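Local coordinates for protein tRNA (cytosine(72)-C(5))-methyltransferase (Pyrococcus horikoshii, PDB 5ZVE) that methylates the C5 position of cytosine 72 in several tRNAs, using S-adenosyl-L-methionine as the methyl donor, at residues 7-10 against 11-15; 180-184 against 185-189; 235-238 against 239-243. One frame throughout, in Å; residues are numbered along the deposited sequence.

Interaction 1 (7-10 against 11-15); sequences KELR and EYYKN
With chi1 at 180°, Leu-9 swings its CG away from its own backbone N and forward along helix 7-17, while Tyr-13, whose CG stands beside its backbone N (chi1 -73°), leans back to meet it. The leucine then lies against one face of the tyrosine ring. Its CD1 sits 4.0 Å from the centroid of the Tyr-13 ring and 24° off the ring normal, a CH-pi contact offset toward the rim. Leu-9 CG approaches Tyr-13 CE2 to 3.6 Å, and Leu-9 CD2 lies equally close to Tyr-13 OH, so three leucine carbons share the phenol end of the ring.

On another side of the helix the bent chains of Lys-7 and Glu-11 converge in a salt bridge, NZ of Lys-7 standing 3.3 Å from OE2 of Glu-11. Lys-7 CE lies closer still, 3.1 Å from Glu-11 OE2, so the carboxylate meets the lysine beside its last methylene rather than head-on at NZ.

Beneath both pairs runs regular backbone bonding, such as Tyr-13 N to Leu-9 O at 2.8 Å. The guanidinium of Arg-10 folds back over Lys-7 CA and bonds to Phe-5 O, while Tyr-12 OH is hydrogen-bonded to Glu-328 OE1 and Tyr-327 N. Such i to i+4 pairs are characteristic of an amphipathic alpha-helix, here one packed by Tyr-13 against helix 19-29 in the N-terminal region.

Interaction 2 (180-184 against 185-189); sequences YPQGL and PSMVT
Gln-182 and Met-187 cross at a slant, the extended glutamine reaching from just past the end of strand 179-181 toward the first turn of helix 184-193. Its CG rests 3.7 Å from Ser-186 CB, and its OE1 comes within 3.2 Å of Met-187 CG, so the amide end lies alongside the methionine methylene. That oxygen is also hydrogen-bonded to Arg-39 NH1. At the other end of the amide, a water joins the two segments: it accepts a weak bond from Gln-182 NE2 and donates to Ser-186 O at 2.8 Å.

Met-187 bends at chi3 (-85°), which turns its CE back toward the strand side, 3.7 Å from Gln-182 O. Leu-184 stands at about a right angle to the ring of Pro-185; the 3.3 Å from Leu-184 CB to Pro-185 CD is set largely by the intervening peptide link. Further out, Leu-184 CD1 meets Val-188 CG2 at 3.9 Å, one helical turn on.

Gly-183 occupies the N-cap position, and its carbonyl accepts the first backbone bond of the helix, from Met-187 N at 3.1 Å. Pro-185 suits this first turn because it has no N-H to be satisfied. Its carbonyl O takes two bonds from opposite faces of its plane, from the backbone N and the OG1 of Thr-189, which ties down the threonine hydroxyl.

Ser-186 OG bonds to Lys-211 NZ, linking this turn to a residue that binds S-adenosyl-L-methionine. The whole connection leads from edge strand 179-181, paired with strand 35-40, into helix 184-193, with helix 210-218 touching Gln-182 and Met-187 and strand 374-381 packing against Pro-185, Ser-186 and Thr-189.

Interaction 3 (235-238 against 239-243); sequences LRKM and EENIK
Met-238 meets Ile-242 one turn along helix 232-245, its CG lying 4.0 Å from Ile-242 CD1 as the two chains cross at a slant. The methionine is extended, with CG anti to the backbone N (chi1 178°), and carries its sulfur end onward to the protein core. There it touches Ala-227 and Leu-252 of the flanking strands, and Ile-242 rests on the same Leu-252.

Glu-239 follows the helix with its CG beside its own backbone N, and this methylene packs 3.5 Å from Leu-235 O. The backbone bond from Glu-239 N to that same oxygen measures 2.9 Å, so polar and aliphatic parts of one residue approach a single carbonyl.

Lys-237 bends at chi2 (59°) and crosses Glu-240 at about a right angle. Its NZ is 3.8 Å from Glu-240 OE1, a long salt bridge. Lys-237 CE also comes within 3.8 Å of Asn-241 OD1. The asparagine amide has partners elsewhere: ND2 bonds to Pro-208 O in the cofactor-binding loop, and OD1 accepts from Arg-244.

The helix thus links strands 225-229 and 250-254 in a beta-alpha-beta unit of the Rossmann-like methyltransferase domain. Its chemistry divides accordingly: apolar contact faces the sheet, while on the outer side the attraction between Lys-237 and Glu-240 is probably modest, and the buried amide of Asn-241 ties the helix to the cofactor loop.

How the interactions relate
Along the chain the three contacts follow in series, from helix 7-17 through the turn into helix 184-193 to helix 232-245. Interactions 2 and 3 are neighbours: their centres are 18 Å apart, and Tyr-180 OH packs 4.0 Å from Asn-241 ND2. Both border the S-adenosyl-L-methionine site, interaction 2 through Lys-211 and interaction 3 through Pro-208. Interaction 1 stands apart, with centres 28 Å from interaction 2 and 38 Å from interaction 3, on the opposite side of the chain's centre from the latter. Its Tyr-13 nevertheless lies about 11 Å, side chain to side chain, from Cys-323, so the N-terminal helix lies near the predicted nucleophile, while interactions 2 and 3 lie by the cofactor site.

Interaction 1 (7-10 against 11-15)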
loop_
_atom_site.group_PDB
_atom_site.type_symbol
_atom_site.label_atom_id
_atom_site.label_comp_id
_atom_site.label_asym_id
_atom_site.label_seq_id
_atom_site.Cartn_x
_atom_site.Cartn_y
_atom_site.Cartn_z
ATOM N N LYS A 7 11.638 -19.589 6.644
ATOM C CA LYS A 7 11.789 -19.991 8.037
ATOM C C LYS A 7 12.503 -18.951 8.897
ATOM O O LYS A 7 12.075 -18.679 10.019
ATOM C CB LYS A 7 12.543 -21.321 8.121
ATOM C CG LYS A 7 12.683 -21.865 9.534
ATOM C CD LYS A 7 11.442 -22.643 9.920
ATOM C CE LYS A 7 11.342 -22.876 11.414
ATOM N NZ LYS A 7 12.457 -23.714 11.928
ATOM N N GLU A 8 13.581 -18.367 8.382
ATOM C CA GLU A 8 14.351 -17.416 9.177
ATOM C C GLU A 8 13.552 -16.149 9.476
ATOM O O GLU A 8 13.703 -15.559 10.541
ATOM C CB GLU A 8 15.674 -17.054 8.494
ATOM C CG GLU A 8 15.558 -16.489 7.097
ATOM C CD GLU A 8 16.845 -15.814 6.655
ATOM O OE1 GLU A 8 16.907 -15.323 5.508
ATOM O OE2 GLU A 8 17.799 -15.767 7.462
ATOM N N LEU A 9 12.708 -15.732 8.537
ATOM C CA LEU A 9 11.817 -14.603 8.777
ATOM C C LEU A 9 10.780 -14.956 9.840
ATOM O O LEU A 9 10.434 -14.126 10.685
ATOM C CB LEU A 9 11.126 -14.160 7.486
ATOM C CG LEU A 9 10.163 -12.980 7.644
ATOM C CD1 LEU A 9 10.911 -11.735 8.085
ATOM C CD2 LEU A 9 9.403 -12.719 6.358
ATOM N N ARG A 10 10.265 -16.180 9.779
ATOM C CA ARG A 10 9.305 -16.653 10.772
ATOM C C ARG A 10 9.912 -16.604 12.168
ATOM O O ARG A 10 9.273 -16.143 13.112
ATOM C CB ARG A 10 8.823 -18.067 10.444
ATOM C CG ARG A 10 8.127 -18.160 9.101
ATOM C CD ARG A 10 7.093 -19.269 9.067
ATOM N NE ARG A 10 7.628 -20.582 9.407
ATOM C CZ ARG A 10 8.068 -21.463 8.513
ATOM N NH1 ARG A 10 8.520 -22.641 8.913
ATOM N NH2 ARG A 10 8.055 -21.170 7.218
ATOM N N GLU A 11 11.147 -17.089 12.287
ATOM C CA GLU A 11 11.884 -17.013 13.545
ATOM C C GLU A 11 12.095 -15.563 13.960
ATOM O O GLU A 11 12.030 -15.231 15.140
ATOM C CB GLU A 11 13.240 -17.727 13.429
ATOM C CG GLU A 11 13.153 -19.213 13.102
ATOM C CD GLU A 11 12.449 -20.013 14.182
ATOM O OE1 GLU A 11 12.379 -19.533 15.335
ATOM O OE2 GLU A 11 11.962 -21.122 13.883
ATOM N N TYR A 12 12.345 -14.706 12.976
ATOM C CA TYR A 12 12.542 -13.288 13.224
ATOM C C TYR A 12 11.282 -12.692 13.844
ATOM O O TYR A 12 11.348 -12.018 14.875
ATOM C CB TYR A 12 12.909 -12.558 11.927
ATOM C CG TYR A 12 13.022 -11.056 12.070
ATOM C CD1 TYR A 12 14.217 -10.458 12.444
ATOM C CD2 TYR A 12 11.927 -10.235 11.830
ATOM C CE1 TYR A 12 14.316 -9.082 12.577
ATOM C CE2 TYR A 12 12.013 -8.871 11.962
ATOM C CZ TYR A 12 13.205 -8.295 12.335
ATOM O OH TYR A 12 13.273 -6.927 12.461
ATOM N N TYR A 13 10.139 -12.961 13.221
ATOM C CA TYR A 13 8.857 -12.479 13.730
ATOM C C TYR A 13 8.581 -12.993 15.142
ATOM O O TYR A 13 8.173 -12.225 16.013
ATOM C CB TYR A 13 7.715 -12.884 12.797
ATOM C CG TYR A 13 7.665 -12.113 11.494
ATOM C CD1 TYR A 13 8.178 -10.824 11.400
ATOM C CD2 TYR A 13 7.096 -12.674 10.358
ATOM C CE1 TYR A 13 8.129 -10.122 10.208
ATOM C CE2 TYR A 13 7.041 -11.983 9.167
ATOM C CZ TYR A 13 7.558 -10.709 9.095
ATOM O OH TYR A 13 7.496 -10.026 7.904
ATOM N N LYS A 14 8.795 -14.290 15.361
ATOM C CA LYS A 14 8.580 -14.881 16.679
ATOM C C LYS A 14 9.442 -14.195 17.727
ATOM O O LYS A 14 8.980 -13.903 18.826
ATOM C CB LYS A 14 8.866 -16.387 16.665
ATOM C CG LYS A 14 7.850 -17.208 15.883
ATOM C CD LYS A 14 8.301 -18.656 15.697
ATOM C CE LYS A 14 7.280 -19.447 14.887
ATOM N NZ LYS A 14 7.756 -20.818 14.534
ATOM N N ASN A 15 10.696 -13.930 17.377
ATOM C CA ASN A 15 11.608 -13.251 18.288
ATOM C C ASN A 15 11.171 -11.822 18.572
ATOM O O ASN A 15 11.309 -11.329 19.691
ATOM C CB ASN A 15 13.026 -13.244 17.720
ATOM C CG ASN A 15 13.720 -14.577 17.872
ATOM O OD1 ASN A 15 13.411 -15.348 18.782
ATOM N ND2 ASN A 15 14.668 -14.857 16.983
#

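Interaction 2 (180-184 against 185-189)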
loop_
_atom_site.group_PDB
_atom_site.type_symbol
_atom_site.label_atom_id
_atom_site.label_comp_id
_atom_site.label_asym_id
_atom_site.label_seq_id
_atom_site.Cartn_x
_atom_site.Cartn_y
_atom_site.Cartn_z
ATOM N N TYR A 180 -9.056 8.297 -4.536
ATOM C CA TYR A 180 -7.787 7.615 -4.748
ATOM C C TYR A 180 -7.649 6.480 -3.740
ATOM O O TYR A 180 -7.590 6.723 -2.532
ATOM C CB TYR A 180 -6.623 8.599 -4.623
ATOM C CG TYR A 180 -5.278 8.002 -4.949
ATOM C CD1 TYR A 180 -4.811 7.978 -6.256
ATOM C CD2 TYR A 180 -4.475 7.461 -3.953
ATOM C CE1 TYR A 180 -3.583 7.429 -6.562
ATOM C CE2 TYR A 180 -3.253 6.913 -4.249
ATOM C CZ TYR A 180 -2.807 6.899 -5.555
ATOM O OH TYR A 180 -1.582 6.354 -5.855
ATOM N N PRO A 181 -7.626 5.234 -4.231
ATOM C CA PRO A 181 -7.487 4.077 -3.340
ATOM C C PRO A 181 -6.172 4.148 -2.563
ATOM O O PRO A 181 -5.116 4.324 -3.161
ATOM C CB PRO A 181 -7.520 2.875 -4.294
ATOM C CG PRO A 181 -7.307 3.434 -5.662
ATOM C CD PRO A 181 -7.795 4.845 -5.639
ATOM N N GLN A 182 -6.258 4.035 -1.242
ATOM C CA GLN A 182 -5.134 4.295 -0.355
ATOM C C GLN A 182 -5.460 3.751 1.031
ATOM O O GLN A 182 -6.581 3.914 1.509
ATOM C CB GLN A 182 -4.842 5.797 -0.292
ATOM C CG GLN A 182 -3.576 6.167 0.462
ATOM C CD GLN A 182 -3.331 7.667 0.505
ATOM O OE1 GLN A 182 -4.264 8.463 0.648
ATOM N NE2 GLN A 182 -2.071 8.059 0.374
ATOM N N GLY A 183 -4.493 3.108 1.674
ATOM C CA GLY A 183 -4.733 2.498 2.969
ATOM C C GLY A 183 -4.923 3.516 4.079
ATOM O O GLY A 183 -4.472 4.656 3.967
ATOM N N LEU A 184 -5.602 3.102 5.147
ATOM C CA LEU A 184 -5.819 3.961 6.308
ATOM C C LEU A 184 -4.486 4.468 6.894
ATOM O O LEU A 184 -4.329 5.673 7.082
ATOM C CB LEU A 184 -6.656 3.226 7.371
ATOM C CG LEU A 184 -6.840 3.811 8.776
ATOM C CD1 LEU A 184 -7.344 5.219 8.714
ATOM C CD2 LEU A 184 -7.803 2.976 9.600
ATOM N N PRO A 185 -3.517 3.567 7.172
ATOM C CA PRO A 185 -2.251 4.093 7.702
ATOM C C PRO A 185 -1.582 5.137 6.796
ATOM O O PRO A 185 -1.061 6.132 7.304
ATOM C CB PRO A 185 -1.371 2.844 7.833
ATOM C CG PRO A 185 -2.095 1.749 7.141
ATOM C CD PRO A 185 -3.527 2.093 7.156
ATOM N N SER A 186 -1.621 4.932 5.481
ATOM C CA SER A 186 -1.025 5.898 4.559
ATOM C C SER A 186 -1.710 7.263 4.631
ATOM O O SER A 186 -1.052 8.299 4.524
ATOM C CB SER A 186 -1.070 5.370 3.128
ATOM O OG SER A 186 -0.119 4.340 2.939
ATOM N N MET A 187 -3.030 7.260 4.821
ATOM C CA MET A 187 -3.784 8.498 4.955
ATOM C C MET A 187 -3.468 9.224 6.263
ATOM O O MET A 187 -3.334 10.446 6.289
ATOM C CB MET A 187 -5.275 8.212 4.866
ATOM C CG MET A 187 -5.758 7.900 3.470
ATOM S SD MET A 187 -7.558 7.948 3.402
ATOM C CE MET A 187 -7.967 6.291 3.945
ATOM N N VAL A 188 -3.358 8.466 7.347
ATOM C CA VAL A 188 -2.958 9.020 8.636
ATOM C C VAL A 188 -1.602 9.718 8.521
ATOM O O VAL A 188 -1.383 10.778 9.113
ATOM C CB VAL A 188 -2.893 7.922 9.724
ATOM C CG1 VAL A 188 -2.403 8.497 11.034
ATOM C CG2 VAL A 188 -4.261 7.279 9.915
ATOM N N THR A 189 -0.701 9.125 7.744
ATOM C CA THR A 189 0.642 9.671 7.550
ATOM C C THR A 189 0.619 11.132 7.086
ATOM O O THR A 189 1.254 11.989 7.697
ATOM C CB THR A 189 1.444 8.832 6.529
ATOM O OG1 THR A 189 1.618 7.499 7.026
ATOM C CG2 THR A 189 2.808 9.455 6.271
HETATM O O HOH W 1 -1.725 9.898 2.298
#

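Interaction 3 (235-238 against 239-243)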
loop_
_atom_site.group_PDB
_atom_site.type_symbol
_atom_site.label_atom_id
_atom_site.label_comp_id
_atom_site.label_asym_id
_atom_site.label_seq_id
_atom_site.Cartn_x
_atom_site.Cartn_y
_atom_site.Cartn_z
ATOM N N LEU A 235 7.078 8.076 -12.025
ATOM C CA LEU A 235 6.800 9.504 -12.147
ATOM C C LEU A 235 5.797 9.777 -13.265
ATOM O O LEU A 235 4.969 10.676 -13.159
ATOM C CB LEU A 235 8.088 10.289 -12.391
ATOM C CG LEU A 235 8.913 10.572 -11.139
ATOM C CD1 LEU A 235 10.189 11.303 -11.504
ATOM C CD2 LEU A 235 8.096 11.379 -10.152
ATOM N N ARG A 236 5.890 9.009 -14.343
ATOM C CA ARG A 236 4.930 9.110 -15.439
ATOM C C ARG A 236 3.518 8.764 -14.962
ATOM O O ARG A 236 2.547 9.425 -15.332
ATOM C CB ARG A 236 5.339 8.197 -16.595
ATOM C CG ARG A 236 4.416 8.254 -17.798
ATOM C CD ARG A 236 4.992 7.456 -18.955
ATOM N NE ARG A 236 6.399 7.779 -19.169
ATOM C CZ ARG A 236 7.125 7.335 -20.190
ATOM N NH1 ARG A 236 6.579 6.544 -21.104
ATOM N NH2 ARG A 236 8.399 7.686 -20.300
ATOM N N LYS A 237 3.407 7.713 -14.155
ATOM C CA LYS A 237 2.132 7.353 -13.554
ATOM C C LYS A 237 1.660 8.456 -12.614
ATOM O O LYS A 237 0.463 8.741 -12.521
ATOM C CB LYS A 237 2.237 6.024 -12.804
ATOM C CG LYS A 237 0.911 5.546 -12.230
ATOM C CD LYS A 237 -0.119 5.368 -13.334
ATOM C CE LYS A 237 -1.450 4.883 -12.787
ATOM N NZ LYS A 237 -2.453 4.681 -13.871
ATOM N N MET A 238 2.609 9.081 -11.926
ATOM C CA MET A 238 2.289 10.149 -10.989
ATOM C C MET A 238 1.735 11.374 -11.711
ATOM O O MET A 238 0.835 12.047 -11.203
ATOM C CB MET A 238 3.521 10.526 -10.164
ATOM C CG MET A 238 3.291 11.663 -9.196
ATOM S SD MET A 238 4.468 11.664 -7.832
ATOM C CE MET A 238 3.846 13.034 -6.876
ATOM N N GLU A 239 2.273 11.656 -12.896
ATOM C CA GLU A 239 1.769 12.749 -13.726
ATOM C C GLU A 239 0.302 12.534 -14.093
ATOM O O GLU A 239 -0.496 13.471 -14.073
ATOM C CB GLU A 239 2.607 12.891 -15.002
ATOM C CG GLU A 239 3.954 13.566 -14.802
ATOM C CD GLU A 239 4.854 13.463 -16.024
ATOM O OE1 GLU A 239 4.429 12.858 -17.030
ATOM O OE2 GLU A 239 5.985 13.991 -15.981
ATOM N N GLU A 240 -0.041 11.296 -14.431
ATOM C CA GLU A 240 -1.412 10.951 -14.785
ATOM C C GLU A 240 -2.331 11.071 -13.575
ATOM O O GLU A 240 -3.449 11.573 -13.682
ATOM C CB GLU A 240 -1.480 9.531 -15.354
ATOM C CG GLU A 240 -0.612 9.310 -16.583
ATOM C CD GLU A 240 -0.516 7.847 -16.977
ATOM O OE1 GLU A 240 -1.408 7.059 -16.591
ATOM O OE2 GLU A 240 0.454 7.482 -17.672
ATOM N N ASN A 241 -1.842 10.614 -12.424
ATOM C CA ASN A 241 -2.589 10.715 -11.177
ATOM C C ASN A 241 -2.873 12.160 -10.799
ATOM O O ASN A 241 -3.969 12.486 -10.348
ATOM C CB ASN A 241 -1.835 10.024 -10.040
ATOM C CG ASN A 241 -1.824 8.514 -10.178
ATOM O OD1 ASN A 241 -2.649 7.934 -10.886
ATOM N ND2 ASN A 241 -0.890 7.867 -9.492
ATOM N N ILE A 242 -1.881 13.020 -10.996
ATOM C CA ILE A 242 -2.010 14.436 -10.689
ATOM C C ILE A 242 -3.079 15.094 -11.560
ATOM O O ILE A 242 -3.944 15.826 -11.064
ATOM C CB ILE A 242 -0.664 15.161 -10.875
ATOM C CG1 ILE A 242 0.261 14.862 -9.693
ATOM C CG2 ILE A 242 -0.869 16.654 -10.991
ATOM C CD1 ILE A 242 1.693 15.313 -9.901
ATOM N N LYS A 243 -3.021 14.814 -12.857
ATOM C CA LYS A 243 -3.980 15.362 -13.806
ATOM C C LYS A 243 -5.407 14.907 -13.517
ATOM O O LYS A 243 -6.342 15.704 -13.553
ATOM C CB LYS A 243 -3.601 14.957 -15.229
ATOM C CG LYS A 243 -4.556 15.482 -16.278
ATOM C CD LYS A 243 -4.342 14.794 -17.610
ATOM C CE LYS A 243 -5.172 15.456 -18.694
ATOM N NZ LYS A 243 -4.898 14.880 -20.041
#